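Pyruvate formate-lyase 2 (Archaeoglobus fulgidus, PDB 2F3O) is a glycyl radical enzyme of the pyruvate formate-lyase family whose own reaction is not known, although lyase activity is likely. Local coordinates at residues Glu125-Pro130 and Ser502-Glu507; Glu80-Arg85 and Thr148-Ile153; Asp4-Leu9 and Thr359-Leu364. All coordinates share one frame; numbering follows the deposited sequence.

Overall arrangement
Following the chain from the N terminus, residues 4-9 open a loop of some 350 residues, and interaction 3 closes it at 359-364. Interaction 2 (80-85 with 148-153) lies wholly within that loop. Interaction 1 starts at 125-130, between the two halves of interaction 2, and closes at 502-507, so it crosses both of the others. Interactions 1 and 2 are neighbours, with centres about 11 Å apart. They touch where N505 ND2 probably donates to E149 O at 3.0 Å. Together they tie helix 124-128, helix 477-508 and two loops. Interaction 3 lies on the opposite side of the chain's centre from interaction 1, with centres about 43 Å apart, and joins helices 5-11 and 350-362.

Interaction 1. Residues Glu125-Pro130 and Ser502-Glu507; sequences EAFAFP and SYANAE
F127 is inserted between Y503, A504 and E507 in a buried helix-helix contact. Helix 124-128 supplies the phenylalanine. The long helix 477-508 supplies the surface that receives it, with F127 and A504 the closest pair of CA atoms at 5.8 Å. The CG of F127 stands anti to its backbone N (chi1 -168°), and its CB already points at the other helix. The ring makes a T-shaped stack with Y503. The edge of F127 is turned toward the face of Y503, with planes at 84° and centroids 5.2 Å apart. F127 CZ lies over that face, and F127 CE2 comes to 3.6 Å from Y503 CE2. On its CD2 side the F127 ring meets the methyl of A504, obliquely. At CE1 and CZ it meets the aliphatic part of E507. A smaller residue such as alanine in place of F127 would probably open a gap between the two helices and leave the Y503 face and the CB and CG of E507 without their ring partner. The polar ends of these neighbours are held elsewhere. Y503 OH is hydrogen-bonded to S194 OG of the second subunit, and E507 OE2 forms a salt bridge with R530. F127 also packs on P38 of the second subunit, so the contact lies close to a subunit boundary. One residue further on, A128 adds a smaller apolar touch, and its methyl also packs on V500 and L501 of the same long helix. A128 CB is 4.2 Å from A504 CB.

Interaction 2. Residues Glu80-Arg85 and Thr148-Ile153; sequences EGVGLR and TEIAGI
A water joins G81 and I150 by donating to both of their carbonyl oxygens. The water oxygen is 2.6 Å from G81 O and 2.9 Å from I150 O. Two backbone acceptors that could not bond to each other thus both receive a hydrogen bond from it. Beside the water the backbones come close, with the CA atoms of G81 and A151 4.1 Å apart. G81 CA makes a long, bent and at most weak CA-H...O contact of 3.6 Å with I150 O, so this one carbonyl oxygen is met by both the water and the glycine. A side chain on G81 would point toward the other segment, into the region of A151 O. The lack of one is consistent with the close approach here. The next residue, V82, adds the apolar half of the contact. V82 CG1 is 3.8 Å from A151 CB, and V82 CG2 is 4.0 Å from I150 CG2. I150 CG2 stands anti to its backbone N, with CG1 beside that N (chi1 -58°), and CG2 is the branch that meets V82. The A151 side chain also packs on Y269 and lies about 4 Å from a bound triethylene glycol, which probably came from the crystallisation liquor. The whole contact joins two irregular pieces of the fold. Residues 80-82 lead into the weakly bonded start of helix 83-87, where L84 packs on W119 of helix 105-119. Residues 148-153 lie in the loop between strands 145-147 and 156-157, and this loop is held against strand 435-445 and helix 477-508.

Interaction 3. Residues Asp4-Leu9 and Thr359-Leu364; sequences DRIEKL and TDRLRL
R361 NH2 is shared by two acids of the N-terminal segment, E7 and D4. The shorter bond, R361 NH2 to E7 OE2, is 2.9 Å but bent, with an N-H...acceptor angle of 133°. The nitrogen reaches this oxygen from the syn side, somewhat out of the carboxylate plane. The longer bond, R361 NH2 to D4 OD2, is 3.3 Å and straighter, at 166°. Here the syn lone pair of D4 OD2 is used, and the oxygen lies in the guanidinium plane. R361 CG stands anti to its backbone N (chi1 158°), and the chain bends at chi2 on its way to the acids. D4 and R361 meet tip to tip, whereas the side chains of E7 and R361 cross at about a right angle. The positive charge of R361 would probably offset the repulsion between D4 and E7. I6 sits over one face of the same guanidinium, with its CG2 3.5 Å from R361 NH2. I6 CG2 is also 3.7 Å from L362 CD1, and this apolar touch lies next to the ionic pairs. Further out, I6 packs on F301 and D302 of helix 297-310, and R5 forms salt bridges with D302 and E231. L362 packs on W308, so helix 297-310 backs both sides of the contact. Past the end of helix 350-362 the chain turns at R363, which has a positive phi. R363 grips D360 side-on, with NE bonded to D360 O and NH2 to D360 OD1, each at 3.0 Å. Helix 350-362 is the connection of a beta-alpha-beta unit between the parallel, adjacent strands 334-338 and 368-373. The contact is thus a surface salt-bridge network that pins the start of the chain to the C-terminal end of a crossover helix.

Interaction 1. Residues Glu125-Pro130 and Ser502-Glu507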
loop_
_atom_site.group_PDB
_atom_site.type_symbol
_atom_site.label_atom_id
_atom_site.label_comp_id
_atom_site.label_asym_id
_atom_site.label_seq_id
_atom_site.Cartn_x
_atom_site.Cartn_y
_atom_site.Cartn_z
ATOM N N GLU A 125 -14.106 -0.616 -28.843
ATOM C CA GLU A 125 -15.432 -0.007 -28.700
ATOM C C GLU A 125 -16.522 -0.982 -28.207
ATOM O O GLU A 125 -17.403 -0.598 -27.427
ATOM C CB GLU A 125 -15.821 0.689 -30.003
ATOM C CG GLU A 125 -17.288 0.612 -30.397
ATOM C CD GLU A 125 -17.706 1.819 -31.219
ATOM O OE1 GLU A 125 -16.806 2.638 -31.522
ATOM O OE2 GLU A 125 -18.920 1.971 -31.524
ATOM N N ALA A 126 -16.425 -2.245 -28.622
ATOM C CA ALA A 126 -17.328 -3.288 -28.149
ATOM C C ALA A 126 -17.245 -3.534 -26.631
ATOM O O ALA A 126 -18.262 -3.797 -25.995
ATOM C CB ALA A 126 -17.086 -4.566 -28.902
ATOM N N PHE A 127 -16.040 -3.448 -26.065
ATOM C CA PHE A 127 -15.834 -3.498 -24.610
ATOM C C PHE A 127 -16.441 -2.303 -23.930
ATOM O O PHE A 127 -17.145 -2.443 -22.954
ATOM C CB PHE A 127 -14.338 -3.563 -24.260
ATOM C CG PHE A 127 -14.056 -3.908 -22.811
ATOM C CD1 PHE A 127 -13.710 -5.196 -22.456
ATOM C CD2 PHE A 127 -14.131 -2.941 -21.808
ATOM C CE1 PHE A 127 -13.436 -5.509 -21.146
ATOM C CE2 PHE A 127 -13.876 -3.249 -20.495
ATOM C CZ PHE A 127 -13.524 -4.535 -20.161
ATOM N N ALA A 128 -16.152 -1.120 -24.432
ATOM C CA ALA A 128 -16.605 0.078 -23.767
ATOM C C ALA A 128 -18.089 0.381 -23.895
ATOM O O ALA A 128 -18.644 1.008 -23.014
ATOM C CB ALA A 128 -15.837 1.217 -24.240
ATOM N N PHE A 129 -18.728 -0.047 -24.979
ATOM C CA PHE A 129 -20.138 0.315 -25.201
ATOM C C PHE A 129 -21.125 0.050 -24.050
ATOM O O PHE A 129 -21.833 0.981 -23.650
ATOM C CB PHE A 129 -20.702 -0.226 -26.524
ATOM C CG PHE A 129 -22.039 0.365 -26.880
ATOM C CD1 PHE A 129 -22.106 1.547 -27.631
ATOM C CD2 PHE A 129 -23.231 -0.241 -26.457
ATOM C CE1 PHE A 129 -23.334 2.129 -27.959
ATOM C CE2 PHE A 129 -24.470 0.326 -26.774
ATOM C CZ PHE A 129 -24.522 1.521 -27.534
ATOM N N PRO A 130 -21.167 -1.194 -23.494
ATOM C CA PRO A 130 -22.224 -1.385 -22.499
ATOM C C PRO A 130 -21.992 -0.547 -21.246
ATOM O O PRO A 130 -22.915 -0.357 -20.466
ATOM C CB PRO A 130 -22.124 -2.875 -22.181
ATOM C CG PRO A 130 -20.767 -3.222 -22.494
ATOM C CD PRO A 130 -20.379 -2.433 -23.661
ATOM N N SER A 502 -9.926 3.614 -21.456
ATOM C CA SER A 502 -8.560 3.278 -21.044
ATOM C C SER A 502 -8.517 1.923 -20.362
ATOM O O SER A 502 -7.563 1.157 -20.492
ATOM C CB SER A 502 -7.963 4.346 -20.139
ATOM O OG SER A 502 -6.916 5.021 -20.824
ATOM N N TYR A 503 -9.582 1.640 -19.637
ATOM C CA TYR A 503 -9.805 0.336 -19.088
ATOM C C TYR A 503 -10.025 -0.647 -20.249
ATOM O O TYR A 503 -9.491 -1.764 -20.240
ATOM C CB TYR A 503 -11.002 0.443 -18.174
ATOM C CG TYR A 503 -11.553 -0.839 -17.621
ATOM C CD1 TYR A 503 -10.729 -1.807 -17.044
ATOM C CD2 TYR A 503 -12.927 -1.054 -17.609
ATOM C CE1 TYR A 503 -11.265 -2.964 -16.515
ATOM C CE2 TYR A 503 -13.467 -2.199 -17.086
ATOM C CZ TYR A 503 -12.647 -3.154 -16.538
ATOM O OH TYR A 503 -13.235 -4.296 -16.017
ATOM N N ALA A 504 -10.758 -0.206 -21.267
ATOM C CA ALA A 504 -11.061 -1.035 -22.435
ATOM C C ALA A 504 -9.816 -1.415 -23.212
ATOM O O ALA A 504 -9.695 -2.566 -23.655
ATOM C CB ALA A 504 -12.057 -0.346 -23.344
ATOM N N ASN A 505 -8.900 -0.456 -23.373
ATOM C CA ASN A 505 -7.628 -0.720 -24.013
ATOM C C ASN A 505 -6.837 -1.735 -23.208
ATOM O O ASN A 505 -6.396 -2.740 -23.742
ATOM C CB ASN A 505 -6.825 0.557 -24.164
ATOM C CG ASN A 505 -7.094 1.268 -25.488
ATOM O OD1 ASN A 505 -6.324 1.109 -26.452
ATOM N ND2 ASN A 505 -8.176 2.071 -25.541
ATOM N N ALA A 506 -6.724 -1.511 -21.902
ATOM C CA ALA A 506 -6.016 -2.431 -21.002
ATOM C C ALA A 506 -6.528 -3.851 -21.097
ATOM O O ALA A 506 -5.770 -4.798 -20.915
ATOM C CB ALA A 506 -6.106 -1.952 -19.568
ATOM N N GLU A 507 -7.804 -3.997 -21.411
ATOM C CA GLU A 507 -8.397 -5.309 -21.436
ATOM C C GLU A 507 -8.342 -6.007 -22.769
ATOM O O GLU A 507 -8.149 -7.217 -22.797
ATOM C CB GLU A 507 -9.834 -5.251 -20.957
ATOM C CG GLU A 507 -9.949 -4.991 -19.483
ATOM C CD GLU A 507 -9.344 -6.102 -18.652
ATOM O OE1 GLU A 507 -9.807 -7.258 -18.765
ATOM O OE2 GLU A 507 -8.414 -5.812 -17.866
#

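Interaction 2. Residues Glu80-Arg85 and Thr148-Ile153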
loop_
_atom_site.group_PDB
_atom_site.type_symbol
_atom_site.label_atom_id
_atom_site.label_comp_id
_atom_site.label_asym_id
_atom_site.label_seq_id
_atom_site.Cartn_x
_atom_site.Cartn_y
_atom_site.Cartn_z
ATOM N N GLU A 80 -8.877 -3.983 -34.719
ATOM C CA GLU A 80 -9.094 -4.099 -33.281
ATOM C C GLU A 80 -9.454 -2.719 -32.716
ATOM O O GLU A 80 -10.160 -2.596 -31.713
ATOM C CB GLU A 80 -7.869 -4.723 -32.583
ATOM C CG GLU A 80 -6.623 -3.843 -32.514
ATOM C CD GLU A 80 -5.622 -4.052 -33.659
ATOM O OE1 GLU A 80 -4.411 -4.154 -33.361
ATOM O OE2 GLU A 80 -6.017 -4.109 -34.849
ATOM N N GLY A 81 -8.991 -1.685 -33.400
ATOM C CA GLY A 81 -9.338 -0.333 -33.035
ATOM C C GLY A 81 -10.426 0.207 -33.938
ATOM O O GLY A 81 -11.604 -0.103 -33.767
ATOM N N VAL A 82 -10.029 1.005 -34.920
ATOM C CA VAL A 82 -11.020 1.748 -35.677
ATOM C C VAL A 82 -10.945 1.488 -37.197
ATOM O O VAL A 82 -11.555 2.194 -38.010
ATOM C CB VAL A 82 -11.033 3.254 -35.226
ATOM C CG1 VAL A 82 -10.263 4.185 -36.178
ATOM C CG2 VAL A 82 -12.455 3.720 -34.995
ATOM N N GLY A 83 -10.252 0.414 -37.567
ATOM C CA GLY A 83 -10.093 0.048 -38.971
ATOM C C GLY A 83 -11.346 -0.436 -39.692
ATOM O O GLY A 83 -11.371 -0.465 -40.913
ATOM N N LEU A 84 -12.390 -0.809 -38.955
ATOM C CA LEU A 84 -13.635 -1.227 -39.588
ATOM C C LEU A 84 -14.437 -0.027 -40.086
ATOM O O LEU A 84 -15.385 -0.201 -40.864
ATOM C CB LEU A 84 -14.518 -2.074 -38.663
ATOM C CG LEU A 84 -14.176 -3.498 -38.205
ATOM C CD1 LEU A 84 -15.456 -4.324 -38.037
ATOM C CD2 LEU A 84 -13.208 -4.212 -39.135
ATOM N N ARG A 85 -14.072 1.181 -39.634
ATOM C CA ARG A 85 -14.678 2.417 -40.140
ATOM C C ARG A 85 -14.432 2.503 -41.635
ATOM O O ARG A 85 -15.349 2.762 -42.416
ATOM C CB ARG A 85 -14.063 3.658 -39.485
ATOM C CG ARG A 85 -14.622 3.989 -38.139
ATOM C CD ARG A 85 -14.434 5.459 -37.781
ATOM N NE ARG A 85 -15.635 5.951 -37.112
ATOM C CZ ARG A 85 -16.488 6.839 -37.621
ATOM N NH1 ARG A 85 -16.261 7.394 -38.799
ATOM N NH2 ARG A 85 -17.572 7.193 -36.932
ATOM N N THR A 148 -10.665 9.722 -29.002
ATOM C CA THR A 148 -9.860 8.973 -29.947
ATOM C C THR A 148 -9.386 7.634 -29.448
ATOM O O THR A 148 -8.842 6.866 -30.218
ATOM C CB THR A 148 -8.588 9.688 -30.285
ATOM O OG1 THR A 148 -7.709 9.555 -29.175
ATOM C CG2 THR A 148 -8.864 11.140 -30.553
ATOM N N GLU A 149 -9.573 7.330 -28.170
ATOM C CA GLU A 149 -9.031 6.069 -27.630
ATOM C C GLU A 149 -9.805 4.836 -28.057
ATOM O O GLU A 149 -9.451 3.736 -27.676
ATOM C CB GLU A 149 -8.908 6.123 -26.116
ATOM C CG GLU A 149 -7.864 7.100 -25.642
ATOM C CD GLU A 149 -7.981 7.398 -24.169
ATOM O OE1 GLU A 149 -6.941 7.621 -23.516
ATOM O OE2 GLU A 149 -9.114 7.408 -23.654
ATOM N N ILE A 150 -10.846 5.044 -28.862
ATOM C CA ILE A 150 -11.583 3.992 -29.563
ATOM C C ILE A 150 -10.603 3.293 -30.493
ATOM O O ILE A 150 -10.681 2.076 -30.726
ATOM C CB ILE A 150 -12.691 4.617 -30.451
ATOM C CG1 ILE A 150 -13.645 5.444 -29.619
ATOM C CG2 ILE A 150 -13.527 3.557 -31.129
ATOM C CD1 ILE A 150 -14.796 4.628 -29.079
ATOM N N ALA A 151 -9.661 4.084 -30.994
ATOM C CA ALA A 151 -8.745 3.646 -32.024
ATOM C C ALA A 151 -7.492 3.016 -31.446
ATOM O O ALA A 151 -6.696 2.429 -32.186
ATOM C CB ALA A 151 -8.381 4.816 -32.910
ATOM N N GLY A 152 -7.321 3.144 -30.132
ATOM C CA GLY A 152 -6.086 2.716 -29.468
ATOM C C GLY A 152 -5.429 3.899 -28.778
ATOM O O GLY A 152 -6.009 4.992 -28.747
ATOM N N ILE A 153 -4.230 3.708 -28.222
ATOM C CA ILE A 153 -3.594 4.798 -27.475
ATOM C C ILE A 153 -2.457 5.504 -28.202
ATOM O O ILE A 153 -2.604 6.673 -28.534
ATOM C CB ILE A 153 -3.123 4.383 -26.071
ATOM C CG1 ILE A 153 -4.230 3.618 -25.348
ATOM C CG2 ILE A 153 -2.674 5.615 -25.269
ATOM C CD1 ILE A 153 -5.428 4.447 -25.059
HETATM O O HOH W 1 -12.795 0.225 -31.423
#

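Interaction 3. Residues Asp4-Leu9 and Thr359-Leu364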
loop_
_atom_site.group_PDB
_atom_site.type_symbol
_atom_site.label_atom_id
_atom_site.label_comp_id
_atom_site.label_asym_id
_atom_site.label_seq_id
_atom_site.Cartn_x
_atom_site.Cartn_y
_atom_site.Cartn_z
ATOM N N ASP A 4 23.076 12.811 -56.683
ATOM C CA ASP A 4 23.237 12.398 -55.252
ATOM C C ASP A 4 22.073 11.516 -54.743
ATOM O O ASP A 4 21.037 11.368 -55.412
ATOM C CB ASP A 4 23.486 13.621 -54.346
ATOM C CG ASP A 4 22.193 14.299 -53.871
ATOM O OD1 ASP A 4 21.316 14.610 -54.707
ATOM O OD2 ASP A 4 22.060 14.539 -52.649
ATOM N N ARG A 5 22.257 10.948 -53.552
ATOM C CA ARG A 5 21.400 9.872 -53.045
ATOM C C ARG A 5 20.004 10.314 -52.607
ATOM O O ARG A 5 19.022 9.597 -52.810
ATOM C CB ARG A 5 22.102 9.156 -51.892
ATOM C CG ARG A 5 21.419 7.888 -51.455
ATOM C CD ARG A 5 21.835 7.542 -50.066
ATOM N NE ARG A 5 23.279 7.598 -49.944
ATOM C CZ ARG A 5 24.083 6.563 -50.150
ATOM N NH1 ARG A 5 23.589 5.376 -50.479
ATOM N NH2 ARG A 5 25.389 6.720 -50.013
ATOM N N ILE A 6 19.927 11.497 -52.012
ATOM C CA ILE A 6 18.668 12.054 -51.525
ATOM C C ILE A 6 17.639 12.216 -52.643
ATOM O O ILE A 6 16.473 11.870 -52.469
ATOM C CB ILE A 6 18.928 13.389 -50.799
ATOM C CG1 ILE A 6 19.669 13.113 -49.494
ATOM C CG2 ILE A 6 17.648 14.165 -50.540
ATOM C CD1 ILE A 6 19.949 14.332 -48.709
ATOM N N GLU A 7 18.104 12.673 -53.803
ATOM C CA GLU A 7 17.257 12.870 -54.978
ATOM C C GLU A 7 16.552 11.594 -55.456
ATOM O O GLU A 7 15.397 11.644 -55.894
ATOM C CB GLU A 7 18.096 13.442 -56.123
ATOM C CG GLU A 7 17.486 14.660 -56.804
ATOM C CD GLU A 7 17.690 15.925 -55.983
ATOM O OE1 GLU A 7 16.922 16.899 -56.163
ATOM O OE2 GLU A 7 18.623 15.937 -55.143
ATOM N N LYS A 8 17.247 10.461 -55.361
ATOM C CA LYS A 8 16.681 9.172 -55.752
ATOM C C LYS A 8 15.651 8.697 -54.733
ATOM O O LYS A 8 14.654 8.061 -55.086
ATOM C CB LYS A 8 17.781 8.120 -55.908
ATOM C CG LYS A 8 18.990 8.589 -56.703
ATOM C CD LYS A 8 20.057 7.514 -56.708
ATOM C CE LYS A 8 21.448 8.114 -56.622
ATOM N NZ LYS A 8 22.317 7.290 -55.724
ATOM N N LEU A 9 15.900 9.029 -53.469
ATOM C CA LEU A 9 15.024 8.640 -52.370
ATOM C C LEU A 9 13.736 9.476 -52.284
ATOM O O LEU A 9 12.670 8.942 -51.957
ATOM C CB LEU A 9 15.799 8.724 -51.062
ATOM C CG LEU A 9 16.792 7.611 -50.769
ATOM C CD1 LEU A 9 17.778 8.075 -49.725
ATOM C CD2 LEU A 9 16.027 6.411 -50.295
ATOM N N THR A 359 15.996 18.574 -42.490
ATOM C CA THR A 359 14.610 19.017 -42.476
ATOM C C THR A 359 14.358 20.090 -43.531
ATOM O O THR A 359 13.370 20.020 -44.263
ATOM C CB THR A 359 14.193 19.545 -41.086
ATOM O OG1 THR A 359 14.292 18.488 -40.127
ATOM C CG2 THR A 359 12.766 20.062 -41.122
ATOM N N ASP A 360 15.282 21.047 -43.622
ATOM C CA ASP A 360 15.154 22.185 -44.533
ATOM C C ASP A 360 15.199 21.743 -45.996
ATOM O O ASP A 360 14.448 22.260 -46.843
ATOM C CB ASP A 360 16.268 23.215 -44.268
ATOM C CG ASP A 360 15.927 24.623 -44.805
ATOM O OD1 ASP A 360 14.781 24.835 -45.296
ATOM O OD2 ASP A 360 16.807 25.526 -44.712
ATOM N N ARG A 361 16.084 20.787 -46.275
ATOM C CA ARG A 361 16.275 20.278 -47.619
ATOM C C ARG A 361 15.053 19.490 -48.079
ATOM O O ARG A 361 14.573 19.676 -49.194
ATOM C CB ARG A 361 17.537 19.403 -47.680
ATOM C CG ARG A 361 17.572 18.391 -48.846
ATOM C CD ARG A 361 17.881 19.039 -50.207
ATOM N NE ARG A 361 18.164 18.052 -51.253
ATOM C CZ ARG A 361 19.333 17.419 -51.401
ATOM N NH1 ARG A 361 20.348 17.658 -50.562
ATOM N NH2 ARG A 361 19.488 16.537 -52.393
ATOM N N LEU A 362 14.541 18.633 -47.201
ATOM C CA LEU A 362 13.540 17.659 -47.596
ATOM C C LEU A 362 12.174 18.255 -47.817
ATOM O O LEU A 362 11.511 17.894 -48.775
ATOM C CB LEU A 362 13.450 16.522 -46.581
ATOM C CG LEU A 362 14.085 15.184 -46.978
ATOM C CD1 LEU A 362 15.106 15.349 -48.069
ATOM C CD2 LEU A 362 14.697 14.456 -45.789
ATOM N N ARG A 363 11.760 19.159 -46.934
ATOM C CA ARG A 363 10.428 19.778 -46.973
ATOM C C ARG A 363 9.264 18.843 -47.244
ATOM O O ARG A 363 8.355 19.206 -47.985
ATOM C CB ARG A 363 10.389 20.924 -47.970
ATOM C CG ARG A 363 11.542 21.824 -47.788
ATOM C CD ARG A 363 11.290 23.193 -48.302
ATOM N NE ARG A 363 12.230 24.126 -47.695
ATOM C CZ ARG A 363 12.263 25.423 -47.975
ATOM N NH1 ARG A 363 11.408 25.924 -48.852
ATOM N NH2 ARG A 363 13.121 26.217 -47.352
ATOM N N LEU A 364 9.307 17.646 -46.659
ATOM C CA LEU A 364 8.242 16.665 -46.818
ATOM C C LEU A 364 7.247 16.799 -45.678
ATOM O O LEU A 364 7.541 17.474 -44.685
ATOM C CB LEU A 364 8.826 15.265 -46.821
ATOM C CG LEU A 364 9.855 15.010 -47.911
ATOM C CD1 LEU A 364 10.612 13.727 -47.622
ATOM C CD2 LEU A 364 9.168 14.943 -49.274
#